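Local coordinates for Slr0280 protein (Synechocystis sp., PDB 5H3K) that is of unknown function but carries a phosphodiester glycosidase (NAGPA-like) domain and so may cleave sugar phosphodiester linkages, at residues 407-421 and 456-470. Sequence-based numbering, arbitrary orientation.
Sequences YVQRGIARYTPAWGP and IPSDGYLIIDRGNQI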
loop_
_atom_site.group_PDB
_atom_site.type_symbol
_atom_site.label_atom_id
_atom_site.label_comp_id
_atom_site.label_asym_id
_atom_site.label_seq_id
_atom_site.Cartn_x
_atom_site.Cartn_y
_atom_site.Cartn_z
ATOM N N TYR A 407 21.079 -3.415 6.025
ATOM C CA TYR A 407 21.750 -4.658 5.666
ATOM C C TYR A 407 23.231 -4.674 6.085
ATOM O O TYR A 407 24.032 -3.842 5.654
ATOM C CB TYR A 407 21.595 -4.931 4.168
ATOM C CG TYR A 407 22.181 -6.252 3.712
ATOM C CD1 TYR A 407 21.690 -7.460 4.196
ATOM C CD2 TYR A 407 23.202 -6.285 2.782
ATOM C CE1 TYR A 407 22.227 -8.677 3.774
ATOM C CE2 TYR A 407 23.738 -7.499 2.342
ATOM C CZ TYR A 407 23.247 -8.686 2.849
ATOM O OH TYR A 407 23.787 -9.885 2.416
ATOM N N VAL A 408 23.589 -5.638 6.924
ATOM C CA VAL A 408 24.924 -5.672 7.525
ATOM C C VAL A 408 25.834 -6.755 6.953
ATOM O O VAL A 408 25.571 -7.958 7.094
ATOM C CB VAL A 408 24.835 -5.850 9.049
ATOM C CG1 VAL A 408 26.219 -5.808 9.660
ATOM C CG2 VAL A 408 23.968 -4.780 9.659
ATOM N N GLN A 409 26.910 -6.313 6.308
ATOM C CA GLN A 409 27.969 -7.197 5.834
ATOM C C GLN A 409 29.320 -6.518 6.051
ATOM O O GLN A 409 29.394 -5.302 6.216
ATOM C CB GLN A 409 27.797 -7.524 4.349
ATOM C CG GLN A 409 26.552 -8.336 3.995
ATOM C CD GLN A 409 26.569 -9.751 4.565
ATOM O OE1 GLN A 409 27.630 -10.326 4.802
ATOM N NE2 GLN A 409 25.383 -10.315 4.788
ATOM N N ARG A 410 30.389 -7.301 6.075
ATOM C CA ARG A 410 31.714 -6.704 6.111
ATOM C C ARG A 410 31.894 -5.837 4.871
ATOM O O ARG A 410 31.497 -6.224 3.764
ATOM C CB ARG A 410 32.789 -7.789 6.171
ATOM C CG ARG A 410 32.817 -8.511 7.515
ATOM C CD ARG A 410 33.753 -9.720 7.498
ATOM N NE ARG A 410 35.159 -9.342 7.621
ATOM C CZ ARG A 410 35.980 -9.162 6.591
ATOM N NH1 ARG A 410 35.539 -9.318 5.347
ATOM N NH2 ARG A 410 37.247 -8.826 6.810
ATOM N N GLY A 411 32.465 -4.651 5.056
ATOM C CA GLY A 411 32.659 -3.725 3.953
ATOM C C GLY A 411 32.553 -2.286 4.432
ATOM O O GLY A 411 32.521 -2.028 5.636
ATOM N N ILE A 412 32.506 -1.350 3.490
ATOM C CA ILE A 412 32.402 0.058 3.845
ATOM C C ILE A 412 30.986 0.564 3.584
ATOM O O ILE A 412 30.461 0.404 2.481
ATOM C CB ILE A 412 33.405 0.902 3.052
ATOM C CG1 ILE A 412 34.835 0.451 3.379
ATOM C CG2 ILE A 412 33.189 2.397 3.329
ATOM C CD1 ILE A 412 35.884 0.987 2.432
ATOM N N ALA A 413 30.384 1.182 4.600
ATOM C CA ALA A 413 29.019 1.708 4.492
ATOM C C ALA A 413 29.012 3.214 4.710
ATOM O O ALA A 413 29.932 3.777 5.312
ATOM C CB ALA A 413 28.093 1.018 5.484
ATOM N N ARG A 414 27.979 3.877 4.209
ATOM C CA ARG A 414 27.885 5.317 4.361
ATOM C C ARG A 414 26.471 5.633 4.840
ATOM O O ARG A 414 25.509 4.955 4.447
ATOM C CB ARG A 414 28.187 5.988 3.019
ATOM C CG ARG A 414 28.733 7.389 3.105
ATOM C CD ARG A 414 29.283 7.841 1.747
ATOM N NE ARG A 414 28.241 8.082 0.746
ATOM C CZ ARG A 414 27.619 9.246 0.588
ATOM N NH1 ARG A 414 27.908 10.278 1.382
ATOM N NH2 ARG A 414 26.696 9.374 -0.355
ATOM N N TYR A 415 26.351 6.626 5.712
ATOM C CA TYR A 415 25.064 7.058 6.235
ATOM C C TYR A 415 24.959 8.571 6.120
ATOM O O TYR A 415 25.790 9.302 6.660
ATOM C CB TYR A 415 24.891 6.612 7.684
ATOM C CG TYR A 415 24.682 5.124 7.813
ATOM C CD1 TYR A 415 23.416 4.570 7.642
ATOM C CD2 TYR A 415 25.748 4.266 8.078
ATOM C CE1 TYR A 415 23.210 3.193 7.749
ATOM C CE2 TYR A 415 25.556 2.882 8.186
ATOM C CZ TYR A 415 24.283 2.356 8.019
ATOM O OH TYR A 415 24.091 0.989 8.119
ATOM N N THR A 416 23.941 9.029 5.397
ATOM C CA THR A 416 23.757 10.450 5.111
ATOM C C THR A 416 22.570 10.952 5.930
ATOM O O THR A 416 21.923 10.159 6.624
ATOM C CB THR A 416 23.538 10.693 3.613
ATOM O OG1 THR A 416 22.206 10.295 3.240
ATOM C CG2 THR A 416 24.565 9.931 2.796
ATOM N N PRO A 417 22.292 12.269 5.893
ATOM C CA PRO A 417 21.120 12.746 6.633
ATOM C C PRO A 417 19.793 12.107 6.214
ATOM O O PRO A 417 18.857 12.145 7.007
ATOM C CB PRO A 417 21.107 14.243 6.321
ATOM C CG PRO A 417 22.554 14.584 6.186
ATOM C CD PRO A 417 23.168 13.387 5.493
ATOM N N ALA A 418 19.704 11.546 5.007
ATOM C CA ALA A 418 18.500 10.792 4.623
ATOM C C ALA A 418 18.173 9.634 5.580
ATOM O O ALA A 418 17.006 9.257 5.740
ATOM C CB ALA A 418 18.607 10.288 3.182
ATOM N N TRP A 419 19.193 9.059 6.214
ATOM C CA TRP A 419 18.995 7.996 7.192
ATOM C C TRP A 419 18.243 8.510 8.411
ATOM O O TRP A 419 17.396 7.820 8.972
ATOM C CB TRP A 419 20.352 7.432 7.621
ATOM C CG TRP A 419 20.329 6.282 8.601
ATOM C CD1 TRP A 419 20.677 6.317 9.923
ATOM C CD2 TRP A 419 19.976 4.922 8.317
ATOM N NE1 TRP A 419 20.555 5.065 10.480
ATOM C CE2 TRP A 419 20.138 4.193 9.515
ATOM C CE3 TRP A 419 19.543 4.254 7.166
ATOM C CZ2 TRP A 419 19.871 2.817 9.590
ATOM C CZ3 TRP A 419 19.279 2.889 7.249
ATOM C CH2 TRP A 419 19.444 2.189 8.447
ATOM N N GLY A 420 18.567 9.734 8.815
ATOM C CA GLY A 420 18.031 10.317 10.028
ATOM C C GLY A 420 19.076 11.208 10.681
ATOM O O GLY A 420 20.149 11.440 10.112
ATOM N N PRO A 421 18.753 11.739 11.864
ATOM C CA PRO A 421 19.672 12.581 12.640
ATOM C C PRO A 421 20.805 11.794 13.294
ATOM O O PRO A 421 21.834 12.393 13.609
ATOM C CB PRO A 421 18.759 13.179 13.724
ATOM C CG PRO A 421 17.390 13.163 13.111
ATOM C CD PRO A 421 17.363 11.862 12.338
ATOM N N ILE A 456 24.538 12.103 12.845
ATOM C CA ILE A 456 24.948 12.285 11.458
ATOM C C ILE A 456 24.907 13.779 11.147
ATOM O O ILE A 456 23.855 14.425 11.263
ATOM C CB ILE A 456 24.019 11.527 10.474
ATOM C CG1 ILE A 456 23.975 10.032 10.799
ATOM C CG2 ILE A 456 24.467 11.766 9.046
ATOM C CD1 ILE A 456 22.834 9.267 10.079
ATOM N N PRO A 457 26.056 14.352 10.759
ATOM C CA PRO A 457 26.107 15.809 10.557
ATOM C C PRO A 457 25.195 16.257 9.422
ATOM O O PRO A 457 25.168 15.605 8.374
ATOM C CB PRO A 457 27.576 16.062 10.177
ATOM C CG PRO A 457 28.319 14.869 10.701
ATOM C CD PRO A 457 27.371 13.717 10.562
ATOM N N SER A 458 24.457 17.347 9.622
ATOM C CA SER A 458 23.511 17.813 8.608
ATOM C C SER A 458 24.206 18.260 7.328
ATOM O O SER A 458 23.609 18.229 6.252
ATOM C CB SER A 458 22.636 18.947 9.153
ATOM O OG SER A 458 23.430 20.058 9.533
ATOM N N ASP A 459 25.467 18.672 7.444
ATOM C CA ASP A 459 26.243 19.104 6.289
ATOM C C ASP A 459 27.274 18.046 5.917
ATOM O O ASP A 459 28.306 18.355 5.324
ATOM C CB ASP A 459 26.954 20.428 6.587
ATOM C CG ASP A 459 27.900 20.330 7.776
ATOM O OD1 ASP A 459 27.771 19.377 8.583
ATOM O OD2 ASP A 459 28.765 21.223 7.918
ATOM N N GLY A 460 26.998 16.794 6.274
ATOM C CA GLY A 460 27.914 15.717 5.931
ATOM C C GLY A 460 27.307 14.331 5.993
ATOM O O GLY A 460 26.168 14.119 5.570
ATOM N N TYR A 461 28.078 13.388 6.525
ATOM C CA TYR A 461 27.699 11.977 6.564
ATOM C C TYR A 461 28.683 11.184 7.400
ATOM O O TYR A 461 29.706 11.713 7.844
ATOM C CB TYR A 461 27.641 11.388 5.144
ATOM C CG TYR A 461 28.914 11.543 4.331
ATOM C CD1 TYR A 461 29.893 10.550 4.327
ATOM C CD2 TYR A 461 29.118 12.667 3.542
ATOM C CE1 TYR A 461 31.048 10.682 3.569
ATOM C CE2 TYR A 461 30.266 12.808 2.784
ATOM C CZ TYR A 461 31.227 11.819 2.803
ATOM O OH TYR A 461 32.368 11.986 2.045
ATOM N N LEU A 462 28.373 9.909 7.614
ATOM C CA LEU A 462 29.271 9.024 8.339
ATOM C C LEU A 462 29.768 7.947 7.395
ATOM O O LEU A 462 29.010 7.455 6.543
ATOM C CB LEU A 462 28.556 8.373 9.520
ATOM C CG LEU A 462 27.951 9.309 10.560
ATOM C CD1 LEU A 462 27.305 8.497 11.690
ATOM C CD2 LEU A 462 29.049 10.232 11.116
ATOM N N ILE A 463 31.050 7.610 7.510
ATOM C CA ILE A 463 31.572 6.414 6.877
ATOM C C ILE A 463 31.723 5.363 7.967
ATOM O O ILE A 463 32.331 5.618 9.019
ATOM C CB ILE A 463 32.923 6.660 6.202
ATOM C CG1 ILE A 463 32.770 7.663 5.055
ATOM C CG2 ILE A 463 33.492 5.337 5.706
ATOM C CD1 ILE A 463 34.111 8.270 4.551
ATOM N N ILE A 464 31.144 4.192 7.728
ATOM C CA ILE A 464 31.182 3.090 8.686
ATOM C C ILE A 464 32.027 1.954 8.115
ATOM O O ILE A 464 31.767 1.459 7.011
ATOM C CB ILE A 464 29.765 2.554 9.007
ATOM C CG1 ILE A 464 28.928 3.622 9.723
ATOM C CG2 ILE A 464 29.844 1.295 9.856
ATOM C CD1 ILE A 464 29.515 4.092 11.033
ATOM N N ASP A 465 33.060 1.557 8.849
ATOM C CA ASP A 465 33.907 0.458 8.396
ATOM C C ASP A 465 33.551 -0.778 9.205
ATOM O O ASP A 465 33.697 -0.790 10.428
ATOM C CB ASP A 465 35.385 0.823 8.577
ATOM C CG ASP A 465 36.332 -0.257 8.082
ATOM O OD1 ASP A 465 35.860 -1.279 7.524
ATOM O OD2 ASP A 465 37.564 -0.064 8.235
ATOM N N ARG A 466 33.062 -1.804 8.518
ATOM C CA ARG A 466 32.763 -3.081 9.155
ATOM C C ARG A 466 33.770 -4.121 8.672
ATOM O O ARG A 466 33.846 -4.424 7.475
ATOM C CB ARG A 466 31.320 -3.511 8.847
ATOM C CG ARG A 466 30.287 -2.462 9.249
ATOM C CD ARG A 466 28.868 -2.948 9.014
ATOM N NE ARG A 466 27.889 -2.048 9.606
ATOM C CZ ARG A 466 26.911 -1.454 8.930
ATOM N NH1 ARG A 466 26.789 -1.661 7.631
ATOM N NH2 ARG A 466 26.058 -0.650 9.557
ATOM N N GLY A 467 34.579 -4.628 9.601
ATOM C CA GLY A 467 35.593 -5.618 9.266
ATOM C C GLY A 467 36.946 -5.060 8.842
ATOM O O GLY A 467 37.687 -5.718 8.098
ATOM N N ASN A 468 37.270 -3.853 9.308
ATOM C CA ASN A 468 38.564 -3.224 9.026
ATOM C C ASN A 468 38.947 -3.187 7.552
ATOM O O ASN A 468 40.023 -3.650 7.166
ATOM C CB ASN A 468 39.677 -3.910 9.827
ATOM C CG ASN A 468 39.523 -3.706 11.316
ATOM O OD1 ASN A 468 39.639 -2.586 11.811
ATOM N ND2 ASN A 468 39.262 -4.787 12.042
ATOM N N GLN A 469 38.067 -2.630 6.728
ATOM C CA GLN A 469 38.300 -2.597 5.293
ATOM C C GLN A 469 39.065 -1.349 4.873
ATOM O O GLN A 469 39.490 -1.231 3.719
ATOM C CB GLN A 469 36.971 -2.680 4.547
ATOM C CG GLN A 469 36.145 -3.888 4.935
ATOM C CD GLN A 469 36.834 -5.189 4.581
ATOM O OE1 GLN A 469 37.018 -5.501 3.406
ATOM N NE2 GLN A 469 37.228 -5.949 5.595
ATOM N N ILE A 470 39.220 -0.412 5.805
ATOM C CA ILE A 470 39.862 0.864 5.494
ATOM C C ILE A 470 41.281 0.889 6.048
ATOM O O ILE A 470 41.471 0.889 7.266
ATOM C CB ILE A 470 39.058 2.076 6.049
ATOM C CG1 ILE A 470 37.640 2.097 5.464
ATOM C CG2 ILE A 470 39.766 3.383 5.716
ATOM C CD1 ILE A 470 36.786 3.278 5.916
HETATM O O HOH W 1 24.560 -1.126 5.964
HETATM O O HOH W 2 26.841 -3.596 5.304
HETATM O O HOH W 3 29.504 -2.645 5.767
HETATM O O HOH W 4 21.432 13.996 9.913
#
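Six backbone hydrogen bonds join Gly411, Ala413 and Tyr415 to Arg466, Ile464 and Leu462, each pair donating and accepting; Ala413 N to Ile464 O (2.8 Å) is almost straight at 179°. Beyond the strand ends, Ile456 N donates to Pro421 O at 2.8 Å.

Strands 411-415 and 460-466 are thus antiparallel neighbours inside a larger mixed sheet, where 397-403 runs parallel to 411-415 on one side and 430-436 antiparallel to 460-466 on the other.

Polar side chains act on both faces. The extended Arg466 sends NH2 to Tyr415 OH (2.9 Å), which lies in the guanidinium plane, while a water 2.8 Å from Arg466 NH1 bridges it to Tyr407 O. NE forms a salt bridge with Glu430, and Tyr415 OH is also hydrogen-bonded to Ser405 O. A leucine in place of Arg466 would probably leave Glu430 without its cationic mate and Tyr415 OH without this donor. On the other face, Arg414 bends at chi3 (71°) to set NH1 over the Tyr461 ring, a cation-pi contact with the guanidinium standing nearly upright on it; its NE pairs with Glu388.

Among apolar contacts, Ile464 CG1 meets the Tyr415 ring edge at CD2 (3.6 Å), Ile412 CG2 lies alongside Ile463 CG2 (3.8 Å), and Ile456 CD1 reaches Trp419 CD1 (3.7 Å).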